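Local coordinates for protein aminotransferase class-III (Sphaerobacter thermophilus DSM 20745, PDB 6K8H) that belongs to the class-III aminotransferase family of fold-type I pyridoxal-phosphate-dependent enzymes and forms a two-chain assembly, at residues R139-C153 with S157-G169. Sequence-based numbering, arbitrary orientation.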
ATOM      1  N   ARG B 139      -3.106 -18.784  -2.933  1.00  8.29           N
ATOM      2  CA  ARG B 139      -3.942 -19.532  -1.998  1.00  8.07           C
ATOM      3  C   ARG B 139      -5.326 -19.793  -2.587  1.00  8.33           C
ATOM      4  O   ARG B 139      -5.859 -20.902  -2.464  1.00 10.07           O
ATOM      5  CB  ARG B 139      -4.062 -18.796  -0.664  1.00  7.96           C
ATOM      6  CG  ARG B 139      -2.780 -18.762   0.181  1.00  9.69           C
ATOM      7  CD  ARG B 139      -3.097 -18.709   1.675  1.00  9.07           C
ATOM      8  NE  ARG B 139      -1.992 -18.165   2.479  1.00  7.94           N
ATOM      9  CZ  ARG B 139      -1.902 -16.894   2.866  1.00 12.99           C
ATOM     10  NH1 ARG B 139      -2.839 -16.024   2.519  1.00  9.46           N
ATOM     11  NH2 ARG B 139      -0.872 -16.486   3.595  1.00 11.05           N
ATOM     12  N   ALA B 140      -5.937 -18.780  -3.213  1.00  7.87           N
ATOM     13  CA  ALA B 140      -7.283 -18.963  -3.759  1.00  9.09           C
ATOM     14  C   ALA B 140      -7.284 -19.918  -4.937  1.00 11.39           C
ATOM     15  O   ALA B 140      -8.267 -20.632  -5.161  1.00 12.54           O
ATOM     16  CB  ALA B 140      -7.876 -17.618  -4.198  1.00  5.73           C
ATOM     17  N   TYR B 141      -6.215 -19.899  -5.727  1.00  8.97           N
ATOM     18  CA  TYR B 141      -6.150 -20.722  -6.919  1.00 10.84           C
ATOM     19  C   TYR B 141      -5.921 -22.181  -6.548  1.00 11.70           C
ATOM     20  O   TYR B 141      -6.619 -23.074  -7.038  1.00 11.52           O
ATOM     21  CB  TYR B 141      -5.029 -20.218  -7.833  1.00 11.81           C
ATOM     22  CG  TYR B 141      -4.943 -21.007  -9.103  1.00  9.81           C
ATOM     23  CD1 TYR B 141      -5.867 -20.826 -10.121  1.00 10.78           C
ATOM     24  CD2 TYR B 141      -3.964 -21.969  -9.266  1.00 13.29           C
ATOM     25  CE1 TYR B 141      -5.810 -21.583 -11.290  1.00 15.25           C
ATOM     26  CE2 TYR B 141      -3.890 -22.720 -10.415  1.00 14.52           C
ATOM     27  CZ  TYR B 141      -4.811 -22.529 -11.424  1.00 18.81           C
ATOM     28  OH  TYR B 141      -4.710 -23.295 -12.562  1.00 22.81           O
ATOM     29  N   THR B 142      -4.967 -22.434  -5.654  1.00  9.89           N
ATOM     30  CA  THR B 142      -4.605 -23.793  -5.285  1.00 11.11           C
ATOM     31  C   THR B 142      -5.400 -24.316  -4.102  1.00  9.44           C
ATOM     32  O   THR B 142      -5.496 -25.533  -3.936  1.00 11.39           O
ATOM     33  CB  THR B 142      -3.116 -23.880  -4.934  1.00 10.54           C
ATOM     34  OG1 THR B 142      -2.892 -23.211  -3.687  1.00  8.55           O
ATOM     35  CG2 THR B 142      -2.248 -23.253  -6.038  1.00  5.54           C
ATOM     36  N   GLY B 143      -5.940 -23.430  -3.265  1.00 10.45           N
ATOM     37  CA  GLY B 143      -6.631 -23.819  -2.051  1.00 10.56           C
ATOM     38  C   GLY B 143      -5.737 -24.136  -0.874  1.00 13.37           C
ATOM     39  O   GLY B 143      -6.255 -24.463   0.204  1.00 10.84           O
ATOM     40  N   ARG B 144      -4.342 -24.058  -1.054  1.00  8.87           N
ATOM     41  CA  ARG B 144      -3.380 -24.509  -0.061  1.00  9.94           C
ATOM     42  C   ARG B 144      -2.939 -23.348   0.832  1.00 10.98           C
ATOM     43  O   ARG B 144      -2.941 -22.190   0.408  1.00 11.68           O
ATOM     44  CB  ARG B 144      -2.164 -25.141  -0.754  1.00 10.19           C
ATOM     45  CG  ARG B 144      -2.535 -26.281  -1.741  1.00 10.40           C
ATOM     46  CD  ARG B 144      -1.303 -26.797  -2.488  1.00 12.93           C
ATOM     47  NE  ARG B 144      -1.628 -27.732  -3.573  1.00 12.68           N
ATOM     48  CZ  ARG B 144      -0.757 -28.116  -4.506  1.00 15.28           C
ATOM     49  NH1 ARG B 144       0.488 -27.645  -4.477  1.00 12.60           N
ATOM     50  NH2 ARG B 144      -1.115 -28.972  -5.465  1.00 13.87           N
ATOM     51  N   PRO B 145      -2.573 -23.615   2.068  1.00 11.48           N
ATOM     52  CA  PRO B 145      -2.352 -22.512   3.016  1.00 10.64           C
ATOM     53  C   PRO B 145      -0.932 -21.959   3.072  1.00 13.08           C
ATOM     54  O   PRO B 145      -0.756 -20.763   3.341  1.00 10.85           O
ATOM     55  CB  PRO B 145      -2.753 -23.138   4.356  1.00 14.04           C
ATOM     56  CG  PRO B 145      -2.421 -24.597   4.193  1.00 13.51           C
ATOM     57  CD  PRO B 145      -2.681 -24.924   2.738  1.00 12.38           C
ATOM     58  N   ARG B 146       0.085 -22.788   2.836  1.00 11.66           N
ATOM     59  CA  ARG B 146       1.459 -22.372   3.090  1.00 12.22           C
ATOM     60  C   ARG B 146       2.125 -21.787   1.845  1.00 11.87           C
ATOM     61  O   ARG B 146       1.718 -22.029   0.708  1.00  7.85           O
ATOM     62  CB  ARG B 146       2.300 -23.542   3.600  1.00 12.43           C
ATOM     63  CG  ARG B 146       1.819 -24.092   4.918  1.00 20.35           C
ATOM     64  CD  ARG B 146       2.706 -25.200   5.419  1.00 21.56           C
ATOM     65  NE  ARG B 146       2.380 -25.503   6.807  1.00 32.11           N
ATOM     66  CZ  ARG B 146       3.033 -26.381   7.560  1.00 35.72           C
ATOM     67  NH1 ARG B 146       4.055 -27.058   7.053  1.00 28.69           N
ATOM     68  NH2 ARG B 146       2.653 -26.584   8.820  1.00 39.49           N
ATOM     69  N   ILE B 147       3.201 -21.035   2.080  1.00  9.61           N
ATOM     70  CA  ILE B 147       4.039 -20.530   1.005  1.00  9.68           C
ATOM     71  C   ILE B 147       5.493 -20.823   1.346  1.00  9.22           C
ATOM     72  O   ILE B 147       5.855 -21.049   2.502  1.00  9.43           O
ATOM     73  CB  ILE B 147       3.852 -19.015   0.765  1.00  9.49           C
ATOM     74  CG1 ILE B 147       4.543 -18.230   1.884  1.00 10.66           C
ATOM     75  CG2 ILE B 147       2.362 -18.673   0.654  1.00 14.81           C
ATOM     76  CD1 ILE B 147       4.672 -16.750   1.628  1.00 11.80           C
ATOM     77  N   ALA B 148       6.326 -20.810   0.314  1.00  9.13           N
ATOM     78  CA  ALA B 148       7.763 -20.946   0.458  1.00  9.18           C
ATOM     79  C   ALA B 148       8.423 -19.675  -0.050  1.00  6.51           C
ATOM     80  O   ALA B 148       7.980 -19.090  -1.043  1.00  8.34           O
ATOM     81  CB  ALA B 148       8.289 -22.164  -0.312  1.00  8.14           C
ATOM     82  N   LYS B 149       9.462 -19.247   0.652  1.00  7.01           N
ATOM     83  CA  LYS B 149      10.316 -18.139   0.211  1.00  6.98           C
ATOM     84  C   LYS B 149      11.753 -18.482   0.566  1.00  7.10           C
ATOM     85  O   LYS B 149      12.016 -19.500   1.203  1.00  9.53           O
ATOM     86  CB  LYS B 149       9.904 -16.810   0.844  1.00  9.21           C
ATOM     87  CG  LYS B 149       9.977 -16.822   2.361  1.00  7.53           C
ATOM     88  CD  LYS B 149       9.963 -15.410   2.880  1.00  9.89           C
ATOM     89  CE  LYS B 149      11.279 -14.724   2.612  1.00  9.33           C
ATOM     90  NZ  LYS B 149      11.395 -13.473   3.413  1.00 10.73           N
ATOM     91  N   PHE B 150      12.691 -17.624   0.175  1.00  8.53           N
ATOM     92  CA  PHE B 150      14.111 -17.917   0.324  1.00  7.54           C
ATOM     93  C   PHE B 150      14.729 -17.125   1.475  1.00  7.72           C
ATOM     94  O   PHE B 150      14.444 -15.939   1.658  1.00  8.63           O
ATOM     95  CB  PHE B 150      14.844 -17.665  -1.002  1.00  7.79           C
ATOM     96  CG  PHE B 150      14.489 -18.680  -2.057  1.00  9.06           C
ATOM     97  CD1 PHE B 150      13.344 -18.536  -2.827  1.00  7.77           C
ATOM     98  CD2 PHE B 150      15.249 -19.833  -2.205  1.00  7.54           C
ATOM     99  CE1 PHE B 150      12.984 -19.503  -3.769  1.00  7.89           C
ATOM    100  CE2 PHE B 150      14.903 -20.798  -3.146  1.00  7.55           C
ATOM    101  CZ  PHE B 150      13.768 -20.629  -3.933  1.00  9.12           C
ATOM    102  N   ASP B 151      15.578 -17.811   2.239  1.00  9.31           N
ATOM    103  CA  ASP B 151      16.240 -17.251   3.414  1.00 10.32           C
ATOM    104  C   ASP B 151      16.982 -15.956   3.087  1.00  8.73           C
ATOM    105  O   ASP B 151      17.688 -15.860   2.076  1.00 11.40           O
ATOM    106  CB  ASP B 151      17.212 -18.289   3.965  1.00  9.05           C
ATOM    107  CG  ASP B 151      17.632 -18.002   5.381  1.00  9.63           C
ATOM    108  OD1 ASP B 151      16.859 -17.362   6.115  1.00  9.87           O
ATOM    109  OD2 ASP B 151      18.729 -18.435   5.779  1.00 11.48           O
ATOM    110  N   GLY B 152      16.810 -14.952   3.942  1.00  9.19           N
ATOM    111  CA  GLY B 152      17.544 -13.708   3.809  1.00  8.34           C
ATOM    112  C   GLY B 152      17.029 -12.755   2.755  1.00 10.93           C
ATOM    113  O   GLY B 152      17.710 -11.767   2.448  1.00 11.26           O
ATOM    114  N   CYS B 153      15.840 -12.983   2.215  1.00  9.59           N
ATOM    115  CA  CYS B 153      15.342 -12.172   1.118  1.00  7.57           C
ATOM    116  C   CYS B 153      14.175 -11.296   1.556  1.00 10.13           C
ATOM    117  O   CYS B 153      13.302 -11.725   2.322  1.00  9.84           O
ATOM    118  CB  CYS B 153      14.876 -13.053  -0.042  1.00  6.29           C
ATOM    119  SG  CYS B 153      16.177 -13.916  -0.938  1.00 10.56           S
ATOM    120  N   SER B 157       6.560  -5.703   3.863  1.00  8.71           N
ATOM    121  CA  SER B 157       6.140  -5.793   5.261  1.00  8.57           C
ATOM    122  C   SER B 157       4.972  -6.760   5.508  1.00 11.14           C
ATOM    123  O   SER B 157       4.477  -6.839   6.639  1.00 10.38           O
ATOM    124  CB  SER B 157       5.811  -4.388   5.800  1.00 11.19           C
ATOM    125  OG  SER B 157       4.896  -3.714   4.973  1.00 12.82           O
ATOM    126  N   TYR B 158       4.493  -7.461   4.489  1.00  9.18           N
ATOM    127  CA  TYR B 158       3.435  -8.451   4.691  1.00  8.76           C
ATOM    128  C   TYR B 158       3.937  -9.621   5.538  1.00  9.50           C
ATOM    129  O   TYR B 158       4.959 -10.233   5.210  1.00  9.11           O
ATOM    130  CB  TYR B 158       2.952  -8.946   3.337  1.00  8.91           C
ATOM    131  CG  TYR B 158       1.868 -10.007   3.355  1.00  7.32           C
ATOM    132  CD1 TYR B 158       0.756  -9.889   4.178  1.00  7.71           C
ATOM    133  CD2 TYR B 158       1.949 -11.107   2.512  1.00  9.36           C
ATOM    134  CE1 TYR B 158      -0.250 -10.857   4.172  1.00 11.03           C
ATOM    135  CE2 TYR B 158       0.957 -12.082   2.494  1.00  9.89           C
ATOM    136  CZ  TYR B 158      -0.136 -11.957   3.334  1.00 10.23           C
ATOM    137  OH  TYR B 158      -1.128 -12.913   3.315  1.00 10.00           O
ATOM    138  N   ASP B 159       3.184  -9.965   6.598  1.00  7.88           N
ATOM    139  CA  ASP B 159       3.624 -10.942   7.606  1.00 12.06           C
ATOM    140  C   ASP B 159       4.291 -12.184   7.009  1.00  9.86           C
ATOM    141  O   ASP B 159       5.411 -12.559   7.387  1.00 12.51           O
ATOM    142  CB  ASP B 159       2.426 -11.406   8.448  1.00 11.39           C
ATOM    143  CG  ASP B 159       1.798 -10.292   9.262  1.00 15.58           C
ATOM    144  OD1 ASP B 159       1.476  -9.247   8.673  1.00 15.57           O
ATOM    145  OD2 ASP B 159       1.593 -10.478  10.485  1.00 18.04           O
ATOM    146  N   PHE B 160       3.594 -12.854   6.092  1.00  8.45           N
ATOM    147  CA  PHE B 160       4.085 -14.122   5.567  1.00 10.57           C
ATOM    148  C   PHE B 160       5.294 -13.928   4.655  1.00  9.38           C
ATOM    149  O   PHE B 160       6.196 -14.774   4.642  1.00 12.09           O
ATOM    150  CB  PHE B 160       2.940 -14.846   4.843  1.00  9.01           C
ATOM    151  CG  PHE B 160       1.767 -15.137   5.736  1.00 10.53           C
ATOM    152  CD1 PHE B 160       1.780 -16.231   6.585  1.00 12.16           C
ATOM    153  CD2 PHE B 160       0.668 -14.301   5.753  1.00 13.45           C
ATOM    154  CE1 PHE B 160       0.710 -16.493   7.423  1.00 11.31           C
ATOM    155  CE2 PHE B 160      -0.403 -14.556   6.588  1.00 15.48           C
ATOM    156  CZ  PHE B 160      -0.380 -15.662   7.420  1.00 12.29           C
ATOM    157  N   ALA B 161       5.347 -12.813   3.914  1.00 10.38           N
ATOM    158  CA  ALA B 161       6.443 -12.570   2.983  1.00  8.02           C
ATOM    159  C   ALA B 161       7.730 -12.143   3.676  1.00 11.75           C
ATOM    160  O   ALA B 161       8.812 -12.281   3.095  1.00 10.04           O
ATOM    161  CB  ALA B 161       6.029 -11.506   1.964  1.00  8.60           C
ATOM    162  N   GLU B 162       7.652 -11.648   4.909  1.00 10.27           N
ATOM    163  CA  GLU B 162       8.837 -11.125   5.564  1.00  9.57           C
ATOM    164  C   GLU B 162       9.520 -12.129   6.495  1.00 10.67           C
ATOM    165  O   GLU B 162      10.603 -11.818   7.016  1.00  9.81           O
ATOM    166  CB  GLU B 162       8.482  -9.843   6.325  1.00 11.30           C
ATOM    167  CG  GLU B 162       7.629 -10.078   7.537  1.00 12.34           C
ATOM    168  CD  GLU B 162       7.356  -8.813   8.320  1.00 14.18           C
ATOM    169  OE1 GLU B 162       7.748  -7.721   7.855  1.00 13.90           O
ATOM    170  OE2 GLU B 162       6.738  -8.908   9.399  1.00 12.32           O
ATOM    171  N   VAL B 163       8.957 -13.330   6.682  1.00  7.37           N
ATOM    172  CA  VAL B 163       9.606 -14.330   7.532  1.00  9.49           C
ATOM    173  C   VAL B 163      11.017 -14.594   7.016  1.00  7.96           C
ATOM    174  O   VAL B 163      11.230 -14.749   5.811  1.00  8.17           O
ATOM    175  CB  VAL B 163       8.770 -15.623   7.577  1.00  8.27           C
ATOM    176  CG1 VAL B 163       9.610 -16.793   8.097  1.00 11.75           C
ATOM    177  CG2 VAL B 163       7.540 -15.443   8.446  1.00  7.84           C
ATOM    178  N   SER B 164      12.000 -14.588   7.924  1.00  9.28           N
ATOM    179  CA  SER B 164      13.403 -14.843   7.582  1.00  9.76           C
ATOM    180  C   SER B 164      13.976 -13.799   6.618  1.00 10.92           C
ATOM    181  O   SER B 164      14.887 -14.102   5.844  1.00 12.12           O
ATOM    182  CB  SER B 164      13.613 -16.258   7.021  1.00  9.93           C
ATOM    183  OG  SER B 164      13.366 -17.240   8.010  1.00  8.36           O
ATOM    184  N   THR B 165      13.462 -12.562   6.638  1.00  9.65           N
ATOM    185  CA  THR B 165      14.098 -11.510   5.840  1.00 10.77           C
ATOM    186  C   THR B 165      15.561 -11.344   6.247  1.00  8.97           C
ATOM    187  O   THR B 165      16.438 -11.145   5.399  1.00  8.69           O
ATOM    188  CB  THR B 165      13.359 -10.181   5.996  1.00 10.56           C
ATOM    189  OG1 THR B 165      12.046 -10.282   5.441  1.00  8.26           O
ATOM    190  CG2 THR B 165      14.123  -9.070   5.274  1.00 10.88           C
ATOM    191  N   GLN B 166      15.837 -11.441   7.538  1.00  9.83           N
ATOM    192  CA  GLN B 166      17.193 -11.586   8.046  1.00 14.26           C
ATOM    193  C   GLN B 166      17.366 -13.039   8.473  1.00 14.52           C
ATOM    194  O   GLN B 166      16.663 -13.513   9.374  1.00 17.46           O
ATOM    195  CB  GLN B 166      17.453 -10.624   9.208  1.00 18.18           C
ATOM    196  CG  GLN B 166      18.573 -11.069  10.113  1.00 26.31           C
ATOM    197  CD  GLN B 166      19.243  -9.921  10.822  1.00 39.19           C
ATOM    198  OE1 GLN B 166      18.972  -8.753  10.529  1.00 49.41           O
ATOM    199  NE2 GLN B 166      20.127 -10.245  11.765  1.00 34.89           N
ATOM    200  N   SER B 167      18.268 -13.748   7.804  1.00  9.96           N
ATOM    201  CA  SER B 167      18.549 -15.134   8.154  1.00 13.19           C
ATOM    202  C   SER B 167      19.015 -15.231   9.610  1.00 13.31           C
ATOM    203  O   SER B 167      19.694 -14.340  10.131  1.00 13.61           O
ATOM    204  CB  SER B 167      19.606 -15.718   7.215  1.00 15.43           C
ATOM    205  OG  SER B 167      19.808 -17.093   7.483  1.00 13.17           O
ATOM    206  N   SER B 168      18.616 -16.325  10.276  1.00 11.98           N
ATOM    207  CA  SER B 168      19.230 -16.687  11.552  1.00 17.13           C
ATOM    208  C   SER B 168      20.745 -16.797  11.461  1.00 19.15           C
ATOM    209  O   SER B 168      21.439 -16.593  12.463  1.00 20.42           O
ATOM    210  CB  SER B 168      18.616 -17.986  12.079  1.00 17.61           C
ATOM    211  OG  SER B 168      19.198 -19.119  11.461  1.00 15.63           O
ATOM    212  N   GLY B 169      21.283 -17.124  10.289  1.00 19.27           N
ATOM    213  CA  GLY B 169      22.719 -17.321  10.117  1.00 19.56           C
ATOM    214  C   GLY B 169      23.149 -18.769  10.022  1.00 21.29           C
ATOM    215  O   GLY B 169      24.166 -19.050   9.392  1.00 26.87           O
TER
HETATM  216  O   HOH W   1      17.106 -18.159   8.636  1.00 12.07           O
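Arg139, in the last turn of helix 127-142, sends its guanidinium over one face of the Phe160 ring, a cation-pi contact with CZ 4.8 Å from the ring centroid. The two planes stand 75° apart, so NH2 points into the face instead of lying flat on it. The bond from Arg139 NE to Pro145 O (3.0 Å), with a salt bridge from NH1 to Asp159 of the second subunit, limits the guanidinium's rotation. In strand 146-150, which lies between strands 216-221 and 194-197 of the mixed seven-stranded sheet, Ile147 lays CD1 against Phe160 CB. Lys149 then supplies the polar centre: its chain bends at chi3 (-73°) and carries NZ among three backbone carbonyls, Val163 O at 2.7 Å, Ala161 O at 2.9 Å and, from its own segment, Cys153 O at 2.8 Å. Past the strand, Asp151 OD2 accepts from Ser167 OG at 2.4 Å, so short that the exact geometry is doubtful; Arg387 also bonds to that hydroxyl, and Tyr386 to the carboxylate. A water links Asp151 OD1 to Ser168 N. Gly152, inside the type II turn Phe150-Cys153, gives its N-H to Ser164 O, 2.8 Å from Gly152 N, in the turn Glu162-Thr165. The Cys153 side chain is about 8 Å from the bound (5-hydroxy-4,6-dimethylpyridin-3-yl)methyl dihydrogen phosphate. With three carbonyls converging on its amine, buried Lys149 is probably an ammonium, tying the loop at Cys153 to the short helix 159-162 and the turn that follows, while Arg139 carries the contact into the subunit interface.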